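Local coordinates for protein intimin (Escherichia coli, PDB 6TPL) that serves as a bacterial cell-adhesion protein, whose tandem Ig-like juncture domains keep a constitutively extended shape that probably restrains the reach of its passenger, at residues F144-G149 with S176-R181; G149-S154 with A164-T169; D122-T127 with P192-F197. All coordinates share one frame; numbering follows the deposited sequence.

Interaction 1. Residues F144-G149 with S176-R181; sequences FTTTLG and SLVSAR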
ATOM      1  N   PHE A 144      -6.411  15.637  -2.917  1.00  9.71           N
ATOM      2  CA  PHE A 144      -6.872  14.597  -2.006  1.00 11.83           C
ATOM      3  C   PHE A 144      -8.390  14.659  -1.874  1.00 13.72           C
ATOM      4  O   PHE A 144      -8.974  15.746  -1.872  1.00 12.49           O
ATOM      5  CB  PHE A 144      -6.266  14.763  -0.595  1.00 11.34           C
ATOM      6  CG  PHE A 144      -4.767  14.632  -0.533  1.00 10.14           C
ATOM      7  CD1 PHE A 144      -3.942  15.705  -0.852  1.00 11.57           C
ATOM      8  CD2 PHE A 144      -4.183  13.443  -0.121  1.00 11.56           C
ATOM      9  CE1 PHE A 144      -2.562  15.594  -0.787  1.00 11.09           C
ATOM     10  CE2 PHE A 144      -2.800  13.320  -0.054  1.00 13.22           C
ATOM     11  CZ  PHE A 144      -1.990  14.396  -0.386  1.00 11.94           C
ATOM     12  N   THR A 145      -9.027  13.500  -1.709  1.00 11.86           N
ATOM     13  CA  THR A 145     -10.447  13.419  -1.385  1.00 13.37           C
ATOM     14  C   THR A 145     -10.642  12.372  -0.297  1.00 13.18           C
ATOM     15  O   THR A 145      -9.758  11.551  -0.045  1.00 10.00           O
ATOM     16  CB  THR A 145     -11.304  13.065  -2.607  1.00 18.39           C
ATOM     17  OG1 THR A 145     -10.893  11.803  -3.143  1.00 21.69           O
ATOM     18  CG2 THR A 145     -11.172  14.130  -3.677  1.00 19.10           C
ATOM     19  N   THR A 146     -11.806  12.401   0.352  1.00 15.02           N
ATOM     20  CA  THR A 146     -12.106  11.444   1.410  1.00 14.94           C
ATOM     21  C   THR A 146     -13.579  11.062   1.368  1.00 10.76           C
ATOM     22  O   THR A 146     -14.421  11.820   0.882  1.00 11.66           O
ATOM     23  CB  THR A 146     -11.760  12.004   2.797  1.00 10.11           C
ATOM     24  OG1 THR A 146     -11.896  10.974   3.788  1.00 10.39           O
ATOM     25  CG2 THR A 146     -12.677  13.175   3.155  1.00 11.90           C
ATOM     26  N   THR A 147     -13.877   9.871   1.890  1.00 10.77           N
ATOM     27  CA  THR A 147     -15.248   9.399   2.043  1.00 11.86           C
ATOM     28  C   THR A 147     -15.824   9.693   3.421  1.00 12.81           C
ATOM     29  O   THR A 147     -17.021   9.485   3.634  1.00 13.82           O
ATOM     30  CB  THR A 147     -15.329   7.889   1.793  1.00 12.45           C
ATOM     31  OG1 THR A 147     -14.541   7.185   2.762  1.00 12.26           O
ATOM     32  CG2 THR A 147     -14.821   7.546   0.405  1.00 13.99           C
ATOM     33  N   LEU A 148     -15.002  10.156   4.358  1.00 12.14           N
ATOM     34  CA  LEU A 148     -15.436  10.436   5.718  1.00 13.06           C
ATOM     35  C   LEU A 148     -14.453  11.415   6.343  1.00 12.75           C
ATOM     36  O   LEU A 148     -13.237  11.256   6.206  1.00 11.62           O
ATOM     37  CB  LEU A 148     -15.516   9.154   6.556  1.00 13.05           C
ATOM     38  CG  LEU A 148     -15.790   9.366   8.049  1.00 14.10           C
ATOM     39  CD1 LEU A 148     -17.160  10.015   8.244  1.00 15.89           C
ATOM     40  CD2 LEU A 148     -15.681   8.061   8.819  1.00 15.11           C
ATOM     41  N   GLY A 149     -14.980  12.424   7.007  1.00 13.99           N
ATOM     42  CA  GLY A 149     -14.141  13.337   7.752  1.00 14.05           C
ATOM     43  C   GLY A 149     -13.738  14.562   6.961  1.00 13.82           C
ATOM     44  O   GLY A 149     -14.189  14.818   5.840  1.00 13.78           O
ATOM     45  N   SER A 176     -12.878   5.345   6.689  1.00 12.65           N
ATOM     46  CA  SER A 176     -12.609   6.437   5.766  1.00 12.97           C
ATOM     47  C   SER A 176     -11.570   6.007   4.742  1.00 10.83           C
ATOM     48  O   SER A 176     -10.542   5.414   5.089  1.00 13.91           O
ATOM     49  CB  SER A 176     -12.122   7.705   6.490  1.00 15.68           C
ATOM     50  OG  SER A 176     -11.839   8.734   5.559  1.00 15.14           O
ATOM     51  N   LEU A 177     -11.848   6.317   3.479  1.00 10.92           N
ATOM     52  CA  LEU A 177     -10.936   6.036   2.377  1.00 11.76           C
ATOM     53  C   LEU A 177     -10.502   7.358   1.762  1.00 10.67           C
ATOM     54  O   LEU A 177     -11.323   8.082   1.191  1.00 10.97           O
ATOM     55  CB  LEU A 177     -11.594   5.138   1.332  1.00 13.60           C
ATOM     56  CG  LEU A 177     -10.732   4.815   0.107  1.00 25.63           C
ATOM     57  CD1 LEU A 177      -9.394   4.229   0.532  1.00 29.06           C
ATOM     58  CD2 LEU A 177     -11.474   3.863  -0.819  1.00 29.83           C
ATOM     59  N   VAL A 178      -9.217   7.665   1.883  1.00 10.41           N
ATOM     60  CA  VAL A 178      -8.628   8.836   1.249  1.00 10.43           C
ATOM     61  C   VAL A 178      -8.063   8.423  -0.102  1.00 17.23           C
ATOM     62  O   VAL A 178      -7.455   7.359  -0.240  1.00 10.21           O
ATOM     63  CB  VAL A 178      -7.540   9.456   2.145  1.00 15.71           C
ATOM     64  CG1 VAL A 178      -6.697  10.439   1.354  1.00 12.52           C
ATOM     65  CG2 VAL A 178      -8.166  10.156   3.347  1.00 10.47           C
ATOM     66  N   SER A 179      -8.286   9.256  -1.108  1.00 11.60           N
ATOM     67  CA  SER A 179      -7.751   9.058  -2.446  1.00 12.54           C
ATOM     68  C   SER A 179      -6.904  10.262  -2.832  1.00 14.79           C
ATOM     69  O   SER A 179      -7.059  11.356  -2.281  1.00 13.45           O
ATOM     70  CB  SER A 179      -8.871   8.856  -3.481  1.00 17.20           C
ATOM     71  OG  SER A 179      -9.592   7.663  -3.227  1.00 20.90           O
ATOM     72  N   ALA A 180      -5.999  10.050  -3.787  1.00 11.93           N
ATOM     73  CA  ALA A 180      -5.110  11.103  -4.251  1.00 12.85           C
ATOM     74  C   ALA A 180      -4.897  10.975  -5.750  1.00 12.48           C
ATOM     75  O   ALA A 180      -5.024   9.887  -6.322  1.00 12.26           O
ATOM     76  CB  ALA A 180      -3.758  11.057  -3.529  1.00 13.52           C
ATOM     77  N   ARG A 181      -4.561  12.099  -6.380  1.00 12.23           N
ATOM     78  CA  ARG A 181      -4.347  12.115  -7.817  1.00 11.74           C
ATOM     79  C   ARG A 181      -3.468  13.298  -8.186  1.00 12.05           C
ATOM     80  O   ARG A 181      -3.415  14.305  -7.475  1.00 12.18           O
ATOM     81  CB  ARG A 181      -5.669  12.207  -8.584  1.00 15.37           C
ATOM     82  CG  ARG A 181      -6.388  13.530  -8.355  1.00 17.91           C
ATOM     83  CD  ARG A 181      -7.739  13.570  -9.064  1.00 19.39           C
ATOM     84  NE  ARG A 181      -8.353  14.895  -9.009  1.00 21.43           N
ATOM     85  CZ  ARG A 181      -9.299  15.247  -8.142  1.00 19.31           C
ATOM     86  NH1 ARG A 181      -9.740  14.371  -7.252  1.00 20.56           N
ATOM     87  NH2 ARG A 181      -9.803  16.477  -8.162  1.00 17.40           N
TER
HETATM   88  O   HOH W   1      -8.527  12.617  -5.181  1.00 26.98           O
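Thr-145 and Ser-179 form a hydrogen-bonded antiparallel pair in one sheet of a bacterial Ig-like beta-sandwich: Thr-145 N reaches Ser-179 O at 3.0 Å, and Ser-179 N reaches Thr-145 O at 2.9 Å. The tightly packed face carries Phe-144, Val-178 and Ala-180. Val-178 CG1 comes to the edge of the Phe-144 ring, 4.2 Å from CD2, while Val-166 and Val-128 of the opposing sheet pack on the same ring. The other face is looser, and Thr-145 and Arg-181 are exposed to solvent, though Ser-179 is buried. There Arg-181 crosses Thr-145 at about a right angle, with NH1 3.9 Å from the Thr-145 methyl CG2, and Ser-179 OG bonds instead to Lys-190. Beyond the regular pairing a side chain stands in for a carbonyl, Leu-177 N donating to Thr-147 OG1 at 2.9 Å. Thr-146 holds OG1 anti to its backbone N (chi1 -172°), facing the Leu-148 carbonyl. An alanine here would probably cost Leu-148 O one of its two hydroxyl donors and leave the turn less firmly tied. As deposited, Leu-148 O accepts both hydroxyls: Thr-146 OG1 at 2.8 Å from 41° above the carbonyl plane, and Ser-176 OG at 3.0 Å, tilted just 17° from it.

Interaction 2. Residues G149-S154 with A164-T169; sequences GKLSNS and AKVTLT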
ATOM      1  N   GLY A 149     -14.980  12.424   7.007  1.00 13.99           N
ATOM      2  CA  GLY A 149     -14.141  13.337   7.752  1.00 14.05           C
ATOM      3  C   GLY A 149     -13.738  14.562   6.961  1.00 13.82           C
ATOM      4  O   GLY A 149     -14.189  14.818   5.840  1.00 13.78           O
ATOM      5  N   LYS A 150     -12.850  15.335   7.580  1.00 13.82           N
ATOM      6  CA  LYS A 150     -12.446  16.643   7.085  1.00 13.88           C
ATOM      7  C   LYS A 150     -10.950  16.642   6.817  1.00 12.53           C
ATOM      8  O   LYS A 150     -10.149  16.435   7.735  1.00 12.48           O
ATOM      9  CB  LYS A 150     -12.810  17.733   8.097  1.00 20.79           C
ATOM     10  CG  LYS A 150     -12.390  19.146   7.717  1.00 31.24           C
ATOM     11  CD  LYS A 150     -12.772  20.119   8.830  1.00 27.02           C
ATOM     12  CE  LYS A 150     -12.441  21.555   8.468  1.00 34.57           C
ATOM     13  NZ  LYS A 150     -12.867  22.504   9.532  1.00 40.92           N
ATOM     14  N   LEU A 151     -10.578  16.886   5.566  1.00 11.91           N
ATOM     15  CA  LEU A 151      -9.177  17.001   5.195  1.00 10.91           C
ATOM     16  C   LEU A 151      -8.671  18.411   5.480  1.00 12.18           C
ATOM     17  O   LEU A 151      -9.405  19.395   5.334  1.00 14.68           O
ATOM     18  CB  LEU A 151      -8.992  16.672   3.711  1.00 11.62           C
ATOM     19  CG  LEU A 151      -9.150  15.229   3.246  1.00 16.44           C
ATOM     20  CD1 LEU A 151      -9.375  15.190   1.743  1.00 19.94           C
ATOM     21  CD2 LEU A 151      -7.922  14.415   3.613  1.00 16.87           C
ATOM     22  N   SER A 152      -7.400  18.504   5.881  1.00 10.87           N
ATOM     23  CA  SER A 152      -6.799  19.802   6.168  1.00 11.45           C
ATOM     24  C   SER A 152      -6.776  20.699   4.935  1.00 11.20           C
ATOM     25  O   SER A 152      -6.813  21.929   5.057  1.00 11.99           O
ATOM     26  CB  SER A 152      -5.380  19.602   6.692  1.00 11.22           C
ATOM     27  OG  SER A 152      -4.607  18.883   5.747  1.00 12.24           O
ATOM     28  N   ASN A 153      -6.697  20.104   3.749  1.00 11.82           N
ATOM     29  CA  ASN A 153      -6.706  20.836   2.492  1.00 12.73           C
ATOM     30  C   ASN A 153      -7.106  19.867   1.393  1.00 14.48           C
ATOM     31  O   ASN A 153      -7.034  18.647   1.561  1.00 12.11           O
ATOM     32  CB  ASN A 153      -5.338  21.458   2.176  1.00 14.08           C
ATOM     33  CG  ASN A 153      -5.340  22.975   2.288  1.00 11.45           C
ATOM     34  OD1 ASN A 153      -6.392  23.607   2.373  1.00 13.79           O
ATOM     35  ND2 ASN A 153      -4.150  23.565   2.276  1.00 13.36           N
ATOM     36  N   SER A 154      -7.544  20.416   0.268  0.62 15.38           N
ATOM     37  CA  SER A 154      -7.862  19.575  -0.877  0.62 13.86           C
ATOM     38  C   SER A 154      -6.671  19.380  -1.803  0.62 11.74           C
ATOM     39  O   SER A 154      -6.570  18.333  -2.454  0.62 14.63           O
ATOM     40  CB  SER A 154      -9.028  20.169  -1.671  0.62 17.76           C
ATOM     41  OG  SER A 154     -10.278  19.763  -1.135  0.62 19.54           O
ATOM     42  N   ALA A 164       3.872  15.529  -0.461  1.00 12.51           N
ATOM     43  CA  ALA A 164       2.731  16.360  -0.110  1.00 12.56           C
ATOM     44  C   ALA A 164       1.996  15.653   1.016  1.00 12.13           C
ATOM     45  O   ALA A 164       1.848  14.428   0.986  1.00 11.68           O
ATOM     46  CB  ALA A 164       1.793  16.573  -1.300  1.00 12.51           C
ATOM     47  N   LYS A 165       1.548  16.406   2.016  1.00 12.35           N
ATOM     48  CA  LYS A 165       0.849  15.803   3.140  1.00 14.81           C
ATOM     49  C   LYS A 165      -0.400  16.591   3.494  1.00 12.16           C
ATOM     50  O   LYS A 165      -0.457  17.813   3.341  1.00 12.65           O
ATOM     51  CB  LYS A 165       1.751  15.691   4.384  1.00 24.87           C
ATOM     52  CG  LYS A 165       2.175  17.014   5.017  1.00 32.23           C
ATOM     53  CD  LYS A 165       2.921  16.758   6.323  1.00 33.22           C
ATOM     54  CE  LYS A 165       3.204  18.035   7.089  1.00 34.62           C
ATOM     55  NZ  LYS A 165       3.862  17.756   8.397  1.00 35.23           N
ATOM     56  N   VAL A 166      -1.404  15.860   3.978  1.00 11.79           N
ATOM     57  CA  VAL A 166      -2.616  16.431   4.547  1.00 11.94           C
ATOM     58  C   VAL A 166      -2.964  15.614   5.781  1.00 11.70           C
ATOM     59  O   VAL A 166      -2.506  14.481   5.949  1.00 11.36           O
ATOM     60  CB  VAL A 166      -3.804  16.432   3.559  1.00 11.85           C
ATOM     61  CG1 VAL A 166      -3.504  17.323   2.365  1.00 12.19           C
ATOM     62  CG2 VAL A 166      -4.149  15.004   3.124  1.00 11.34           C
ATOM     63  N   THR A 167      -3.785  16.198   6.649  1.00 11.95           N
ATOM     64  CA  THR A 167      -4.308  15.497   7.810  1.00 11.80           C
ATOM     65  C   THR A 167      -5.814  15.334   7.671  1.00 11.74           C
ATOM     66  O   THR A 167      -6.482  16.091   6.959  1.00 11.96           O
ATOM     67  CB  THR A 167      -3.990  16.230   9.119  1.00 12.25           C
ATOM     68  OG1 THR A 167      -4.484  17.572   9.074  1.00 12.74           O
ATOM     69  CG2 THR A 167      -2.495  16.242   9.377  1.00 12.43           C
ATOM     70  N   LEU A 168      -6.344  14.333   8.371  1.00 11.52           N
ATOM     71  CA  LEU A 168      -7.759  13.990   8.332  1.00 11.51           C
ATOM     72  C   LEU A 168      -8.269  13.829   9.754  1.00 11.69           C
ATOM     73  O   LEU A 168      -7.686  13.078  10.546  1.00 11.55           O
ATOM     74  CB  LEU A 168      -7.993  12.699   7.543  1.00 11.12           C
ATOM     75  CG  LEU A 168      -9.438  12.191   7.432  1.00 11.19           C
ATOM     76  CD1 LEU A 168     -10.198  13.046   6.429  1.00 11.45           C
ATOM     77  CD2 LEU A 168      -9.461  10.721   7.047  1.00 10.88           C
ATOM     78  N   THR A 169      -9.345  14.540  10.076  1.00 12.06           N
ATOM     79  CA  THR A 169     -10.067  14.351  11.327  1.00 12.29           C
ATOM     80  C   THR A 169     -11.513  13.984  11.019  1.00 12.40           C
ATOM     81  O   THR A 169     -11.982  14.104   9.886  1.00 12.38           O
ATOM     82  CB  THR A 169     -10.029  15.611  12.203  1.00 12.82           C
ATOM     83  OG1 THR A 169     -10.610  16.710  11.487  1.00 13.17           O
ATOM     84  CG2 THR A 169      -8.604  15.943  12.597  1.00 14.90           C
TER
HETATM   85  O   HOH W   2      -9.091  18.097   9.429  1.00 21.46           O
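Lys-150 and Thr-169 exchange two backbone hydrogen bonds, Lys-150 N to Thr-169 O at 2.8 Å and Thr-169 N to Lys-150 O at 3.1 Å, which fix the short strand 150-151 antiparallel to strand 163-169 at the margin of the Ig-like sandwich. A third backbone bond runs from Ser-152 N to Thr-167 O at 2.8 Å. The next is made by a side chain: Thr-167 N donates to Ser-152 OG at 2.9 Å in a nearly straight bond (166°). With chi1 at 58°, OG sits between the Ser-152 backbone N and carbonyl carbon and faces the partner strand, taking the acceptor's role just where the chain begins to peel away. At the other end Gly-149 CA lies close against Thr-169 O, leaving no room for a CB on that side.

Apolar contact is confined to the face of Leu-151, Val-166 and Leu-168. Leu-151 inserts its CD2 methyl between the two partners, 3.8 Å from Val-166 CG2 and 3.9 Å from Leu-168 CD1. On the opposite face, one water donates to Lys-150 O at 2.6 Å and also bonds Thr-169 OG1, while the extended Lys-150 chain leads away.

Strand 163-169 is held on its other side by strand 124-132, and Val-166 and Leu-168 pack across the sandwich on Phe-144, Thr-146, Ser-176 and Val-178 of strands 141-146 and 174-181.

Interaction 3. Residues D122-T127 with P192-F197; sequences DAITYT and PEVEFF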
ATOM      1  N   ASP A 122      -8.270  14.363  16.749  1.00 12.23           N
ATOM      2  CA  ASP A 122      -7.285  13.308  16.537  1.00 12.00           C
ATOM      3  C   ASP A 122      -7.088  13.095  15.042  1.00 11.44           C
ATOM      4  O   ASP A 122      -7.983  12.596  14.356  1.00 12.62           O
ATOM      5  CB  ASP A 122      -7.754  12.022  17.206  1.00 12.25           C
ATOM      6  CG  ASP A 122      -6.676  10.963  17.236  1.00 12.14           C
ATOM      7  OD1 ASP A 122      -6.970   9.830  17.660  1.00 12.33           O
ATOM      8  OD2 ASP A 122      -5.531  11.274  16.853  1.00 11.92           O
ATOM      9  N   ALA A 123      -5.912  13.444  14.536  1.00 12.14           N
ATOM     10  CA  ALA A 123      -5.678  13.530  13.102  1.00 14.12           C
ATOM     11  C   ALA A 123      -4.842  12.362  12.593  1.00 13.51           C
ATOM     12  O   ALA A 123      -3.884  11.930  13.244  1.00 11.36           O
ATOM     13  CB  ALA A 123      -4.991  14.854  12.749  1.00 15.48           C
ATOM     14  N   ILE A 124      -5.224  11.852  11.424  1.00 10.42           N
ATOM     15  CA  ILE A 124      -4.431  10.883  10.676  1.00  9.89           C
ATOM     16  C   ILE A 124      -3.726  11.617   9.548  1.00 12.48           C
ATOM     17  O   ILE A 124      -4.355  12.374   8.801  1.00 11.41           O
ATOM     18  CB  ILE A 124      -5.307   9.739  10.140  1.00  9.32           C
ATOM     19  CG1 ILE A 124      -5.779   8.865  11.310  1.00  9.71           C
ATOM     20  CG2 ILE A 124      -4.521   8.910   9.136  1.00  9.05           C
ATOM     21  CD1 ILE A 124      -6.828   7.854  10.955  1.00  9.83           C
ATOM     22  N   THR A 125      -2.421  11.405   9.430  1.00 13.00           N
ATOM     23  CA  THR A 125      -1.599  12.125   8.471  1.00 13.49           C
ATOM     24  C   THR A 125      -1.327  11.230   7.266  1.00 11.09           C
ATOM     25  O   THR A 125      -0.896  10.082   7.421  1.00 13.24           O
ATOM     26  CB  THR A 125      -0.279  12.577   9.102  1.00 10.97           C
ATOM     27  OG1 THR A 125      -0.542  13.376  10.260  1.00 11.65           O
ATOM     28  CG2 THR A 125       0.535  13.391   8.096  1.00 17.61           C
ATOM     29  N   TYR A 126      -1.600  11.755   6.074  1.00 10.59           N
ATOM     30  CA  TYR A 126      -1.351  11.062   4.818  1.00  8.85           C
ATOM     31  C   TYR A 126      -0.217  11.763   4.091  1.00  9.21           C
ATOM     32  O   TYR A 126      -0.224  12.992   3.975  1.00 12.84           O
ATOM     33  CB  TYR A 126      -2.591  11.051   3.925  1.00  8.39           C
ATOM     34  CG  TYR A 126      -3.748  10.267   4.479  1.00 11.91           C
ATOM     35  CD1 TYR A 126      -4.597  10.820   5.425  1.00  8.59           C
ATOM     36  CD2 TYR A 126      -3.997   8.977   4.047  1.00 10.98           C
ATOM     37  CE1 TYR A 126      -5.658  10.109   5.935  1.00  8.72           C
ATOM     38  CE2 TYR A 126      -5.053   8.252   4.547  1.00  9.38           C
ATOM     39  CZ  TYR A 126      -5.884   8.822   5.494  1.00 10.80           C
ATOM     40  OH  TYR A 126      -6.942   8.112   6.001  1.00 11.04           O
ATOM     41  N   THR A 127       0.733  10.984   3.579  1.00 10.28           N
ATOM     42  CA  THR A 127       1.893  11.517   2.878  1.00  9.86           C
ATOM     43  C   THR A 127       1.998  10.838   1.520  1.00 11.67           C
ATOM     44  O   THR A 127       2.110   9.611   1.441  1.00 11.20           O
ATOM     45  CB  THR A 127       3.170  11.308   3.695  1.00 11.03           C
ATOM     46  OG1 THR A 127       3.034  11.939   4.980  1.00 11.00           O
ATOM     47  CG2 THR A 127       4.378  11.894   2.976  1.00 13.15           C
ATOM     48  N   PRO A 192      -4.450   3.414   2.348  1.00 13.33           N
ATOM     49  CA  PRO A 192      -5.018   2.398   3.241  1.00 15.47           C
ATOM     50  C   PRO A 192      -6.304   2.915   3.872  1.00 10.40           C
ATOM     51  O   PRO A 192      -6.407   4.089   4.234  1.00 10.34           O
ATOM     52  CB  PRO A 192      -3.923   2.182   4.291  1.00 16.11           C
ATOM     53  CG  PRO A 192      -2.651   2.679   3.654  1.00 18.14           C
ATOM     54  CD  PRO A 192      -3.066   3.782   2.714  1.00 13.65           C
ATOM     55  N   GLU A 193      -7.297   2.040   3.978  1.00 10.17           N
ATOM     56  CA  GLU A 193      -8.503   2.384   4.717  1.00 12.98           C
ATOM     57  C   GLU A 193      -8.158   2.594   6.188  1.00 11.11           C
ATOM     58  O   GLU A 193      -7.304   1.903   6.746  1.00 14.10           O
ATOM     59  CB  GLU A 193      -9.550   1.281   4.560  1.00 15.54           C
ATOM     60  CG  GLU A 193     -10.935   1.669   5.022  1.00 18.43           C
ATOM     61  CD  GLU A 193     -11.979   0.649   4.618  1.00 22.79           C
ATOM     62  OE1 GLU A 193     -11.779  -0.549   4.904  1.00 24.31           O
ATOM     63  OE2 GLU A 193     -12.991   1.047   4.006  1.00 26.26           O
ATOM     64  N   VAL A 194      -8.798   3.585   6.806  1.00 10.38           N
ATOM     65  CA  VAL A 194      -8.651   3.852   8.231  1.00 10.46           C
ATOM     66  C   VAL A 194     -10.037   3.855   8.857  1.00 10.77           C
ATOM     67  O   VAL A 194     -11.054   3.798   8.164  1.00 10.93           O
ATOM     68  CB  VAL A 194      -7.926   5.186   8.504  1.00 10.35           C
ATOM     69  CG1 VAL A 194      -6.557   5.191   7.829  1.00 10.13           C
ATOM     70  CG2 VAL A 194      -8.778   6.363   8.037  1.00 10.43           C
ATOM     71  N   GLU A 195     -10.074   3.926  10.190  1.00 13.04           N
ATOM     72  CA  GLU A 195     -11.350   3.932  10.895  1.00 12.54           C
ATOM     73  C   GLU A 195     -11.310   4.858  12.103  1.00 11.52           C
ATOM     74  O   GLU A 195     -10.360   4.831  12.893  1.00 11.48           O
ATOM     75  CB  GLU A 195     -11.743   2.513  11.327  1.00 11.66           C
ATOM     76  CG  GLU A 195     -13.132   2.438  11.952  1.00 12.98           C
ATOM     77  CD  GLU A 195     -13.721   1.038  11.965  1.00 15.27           C
ATOM     78  OE1 GLU A 195     -14.927   0.909  12.264  1.00 15.42           O
ATOM     79  OE2 GLU A 195     -12.988   0.071  11.679  1.00 14.37           O
ATOM     80  N   PHE A 196     -12.356   5.672  12.235  1.00 11.68           N
ATOM     81  CA  PHE A 196     -12.544   6.547  13.383  1.00 11.94           C
ATOM     82  C   PHE A 196     -13.540   5.917  14.348  1.00 12.38           C
ATOM     83  O   PHE A 196     -14.538   5.325  13.925  1.00 12.60           O
ATOM     84  CB  PHE A 196     -13.037   7.924  12.937  1.00 12.04           C
ATOM     85  CG  PHE A 196     -12.015   8.714  12.176  1.00 11.72           C
ATOM     86  CD1 PHE A 196     -11.812   8.496  10.822  1.00 11.45           C
ATOM     87  CD2 PHE A 196     -11.264   9.681  12.814  1.00 11.79           C
ATOM     88  CE1 PHE A 196     -10.872   9.227  10.129  1.00 11.23           C
ATOM     89  CE2 PHE A 196     -10.326  10.413  12.131  1.00 11.60           C
ATOM     90  CZ  PHE A 196     -10.127  10.189  10.787  1.00 11.31           C
ATOM     91  N   PHE A 197     -13.262   6.047  15.647  1.00 12.60           N
ATOM     92  CA  PHE A 197     -14.110   5.496  16.693  1.00 13.09           C
ATOM     93  C   PHE A 197     -14.446   6.585  17.699  1.00 13.45           C
ATOM     94  O   PHE A 197     -13.584   7.388  18.064  1.00 13.35           O
ATOM     95  CB  PHE A 197     -13.416   4.329  17.431  1.00 13.14           C
ATOM     96  CG  PHE A 197     -13.074   3.156  16.557  1.00 12.91           C
ATOM     97  CD1 PHE A 197     -13.979   2.123  16.374  1.00 13.22           C
ATOM     98  CD2 PHE A 197     -11.837   3.077  15.938  1.00 12.47           C
ATOM     99  CE1 PHE A 197     -13.662   1.038  15.578  1.00 13.10           C
ATOM    100  CE2 PHE A 197     -11.513   1.996  15.141  1.00 12.32           C
ATOM    101  CZ  PHE A 197     -12.425   0.973  14.964  1.00 12.64           C
TER
HETATM  102  O   HOH W   3      -7.952   6.255   4.254  1.00  8.99           O
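Ile-124 and Val-194 reach toward each other tip to tip across the interior of the Ig-like beta-sandwich, from strands in its two facing sheets. The axes of segments 124-127 and 194-197 approach to 10.3 Å and run nearly antiparallel, at 163°, too far apart for backbone pairing, so it is mostly side chains that span the gap. Ile-124 does this with an extended end: CD1 lies anti to CA (chi2 170°) and reaches to 3.8 Å from Val-194 CB. The same methyl comes obliquely to the Phe-196 ring, 4.0 Å from CZ, and thus sits against both Val-194 and Phe-196.

Tyr-126 also comes tip to tip with Val-194. Its hydroxyl oxygen lies against both branches of the valine, with OH 3.3 Å from CG2 and CG1 close by, while Val-178 of the neighbouring strand packs on the tyrosine as well. Pro-192 O stands near the plane of the tyrosine ring at its edge. A water links the two groups: Tyr-126 OH donates to it at 2.7 Å, and it donates in turn to Pro-192 O at 2.7 Å.

At the other end, the Phe-196 ring turns its edge to the backbone of Asp-122, whose O lies in the ring plane, 3.9 Å from CE2. The Asp-122 carboxylate is engaged away from this interface, by a salt bridge to Lys-113 and a hydrogen bond from Val-117 N; a bound magnesium ion lies about 4 Å from that side chain.

No direct hydrogen bond crosses between the segments. The sheets are therefore held here mainly by the fit of apolar branches, and the buried tyrosine hydroxyl finds its acceptor in a water that completes the bridge to the facing backbone.

In the fold
All three contacts belong to the second of the two Ig-like domains, with centres 9 to 10 Å apart. Along the chain they are nested: interaction 2 lies within the loop closed by interaction 1, and that within the loop closed by interaction 3. Interaction 1 pairs strands of one sheet and interaction 2 strands of the other, with Gly-149 the residue at which the chain passes between them; interaction 3 spans the two sheets. Backbone bonds tie the set together, Ser-176 with Val-194 in one sheet and Leu-168 with Ile-124 in the other. The result is one continuous core, consistent with a compact, rigid unit in an extended adhesin passenger.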